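GMP reductase (Trypanosoma brucei brucei, PDB 6JIG) probably catalyses the irreversible NADPH-dependent deamination of GMP to IMP, helping to balance the cell's adenine and guanine nucleotides. Local coordinates at residues L308-G313 against V328-A333. The protein carries 1 engineered substitution. Numbering follows the deposited sequence.
Sequences LKIGVG and VPQLSA. With K (potassium ion), chain D.
Gln330 and Ile310 join a beta-alpha unit of the TIM barrel: strand 307-310 runs into the loop that carries Gly313, and helix 330-344 returns against it. Gln330 sits in the first turn of that helix, after Pro329 at the N-cap. Its CB and CG make no close contact across the pair; CG lies anti to the backbone N (chi1 179°), and a bend at chi2 turns Gln330 CD toward the loop, 4.0 Å from Gly311 CA. From CD the amide divides. Gln330 NE2 donates to Ile310 O at 3.0 Å with an N-H...O angle of 164°; the oxygen lies close to the amide plane, whereas NE2 stands 50° above the plane of the Ile310 carbonyl. Gln330 OE1 rests 3.4 Å from Gly311 CA. It also lies 2.7 Å from a water that accepts from Val312 N and sits 2.6 Å from Val328 O. With its two ends so placed, the amide is probably held in this rotation. Gly311 has backbone angles that call for glycine, and leaves room for NE2. Alongside this polar link, Ile310 CG2 packs on Ala333 CB at 3.9 Å; the Ile310 side chain also touches Val334 and Cys337 of helix 330-344. The loop leads directly to the potassium site, completed by Gly315, Ala318 (an engineered residue) and three carbonyls of a second subunit; Gly313 O binds the potassium ion at 2.8 Å.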
# COMPACT_ATOMS: atom_id res chain seq x y z
N LEU A 308 10.90 -24.71 -37.19
CA LEU A 308 9.79 -23.77 -37.02
C LEU A 308 9.87 -23.12 -35.65
O LEU A 308 10.22 -23.77 -34.67
CB LEU A 308 8.43 -24.46 -37.16
CG LEU A 308 8.21 -25.18 -38.49
CD1 LEU A 308 6.93 -26.02 -38.46
CD2 LEU A 308 8.17 -24.16 -39.60
N LYS A 309 9.55 -21.83 -35.59
CA LYS A 309 9.52 -21.13 -34.31
C LYS A 309 8.06 -20.78 -34.01
O LYS A 309 7.40 -20.14 -34.83
CB LYS A 309 10.42 -19.88 -34.31
CG LYS A 309 10.67 -19.34 -32.88
CD LYS A 309 12.09 -18.78 -32.69
CE LYS A 309 12.31 -17.49 -33.48
NZ LYS A 309 11.31 -16.41 -33.11
N ILE A 310 7.57 -21.24 -32.86
CA ILE A 310 6.15 -21.24 -32.53
C ILE A 310 5.91 -20.17 -31.48
O ILE A 310 6.56 -20.19 -30.43
CB ILE A 310 5.68 -22.60 -31.97
CG1 ILE A 310 6.14 -23.76 -32.85
CG2 ILE A 310 4.17 -22.59 -31.66
CD1 ILE A 310 5.79 -23.63 -34.28
N GLY A 311 4.98 -19.25 -31.75
CA GLY A 311 4.53 -18.33 -30.72
C GLY A 311 4.08 -17.01 -31.30
O GLY A 311 4.90 -16.28 -31.88
N VAL A 312 2.79 -16.68 -31.18
CA VAL A 312 2.26 -15.39 -31.61
C VAL A 312 1.66 -14.72 -30.37
O VAL A 312 0.59 -15.11 -29.89
CB VAL A 312 1.22 -15.54 -32.73
CG1 VAL A 312 0.63 -14.17 -33.12
CG2 VAL A 312 1.85 -16.20 -33.94
N GLY A 313 2.41 -13.78 -29.78
CA GLY A 313 1.91 -13.02 -28.66
C GLY A 313 2.29 -13.38 -27.22
O GLY A 313 2.16 -12.52 -26.34
N VAL A 328 -2.53 -17.13 -30.16
CA VAL A 328 -3.02 -18.46 -29.80
C VAL A 328 -2.36 -18.82 -28.47
O VAL A 328 -1.14 -18.67 -28.34
CB VAL A 328 -2.68 -19.52 -30.86
CG1 VAL A 328 -3.20 -20.91 -30.41
CG2 VAL A 328 -3.27 -19.16 -32.21
N PRO A 329 -3.12 -19.27 -27.47
CA PRO A 329 -2.51 -19.71 -26.21
C PRO A 329 -1.43 -20.74 -26.49
O PRO A 329 -1.60 -21.64 -27.32
CB PRO A 329 -3.70 -20.31 -25.44
CG PRO A 329 -4.89 -19.44 -25.95
CD PRO A 329 -4.59 -19.33 -27.43
N GLN A 330 -0.29 -20.60 -25.81
CA GLN A 330 0.95 -21.17 -26.35
C GLN A 330 0.98 -22.69 -26.28
O GLN A 330 1.57 -23.33 -27.16
CB GLN A 330 2.15 -20.57 -25.63
CG GLN A 330 3.52 -21.12 -26.11
CD GLN A 330 3.93 -20.62 -27.50
OE1 GLN A 330 3.10 -20.24 -28.33
NE2 GLN A 330 5.24 -20.64 -27.77
N LEU A 331 0.36 -23.31 -25.27
CA LEU A 331 0.38 -24.77 -25.23
C LEU A 331 -0.37 -25.34 -26.41
O LEU A 331 0.10 -26.28 -27.07
CB LEU A 331 -0.19 -25.31 -23.91
CG LEU A 331 -0.01 -26.82 -23.78
CD1 LEU A 331 1.33 -27.15 -23.12
CD2 LEU A 331 -1.17 -27.48 -23.00
N SER A 332 -1.53 -24.77 -26.73
CA SER A 332 -2.30 -25.26 -27.87
C SER A 332 -1.55 -25.01 -29.18
O SER A 332 -1.66 -25.78 -30.13
CB SER A 332 -3.67 -24.59 -27.93
OG SER A 332 -4.49 -25.00 -26.84
N ALA A 333 -0.82 -23.89 -29.26
CA ALA A 333 -0.07 -23.60 -30.49
C ALA A 333 1.03 -24.63 -30.71
O ALA A 333 1.22 -25.13 -31.83
CB ALA A 333 0.52 -22.19 -30.43
K K D . 2.35 -11.21 -23.87
O HOH W 1 1.27 -18.51 -29.42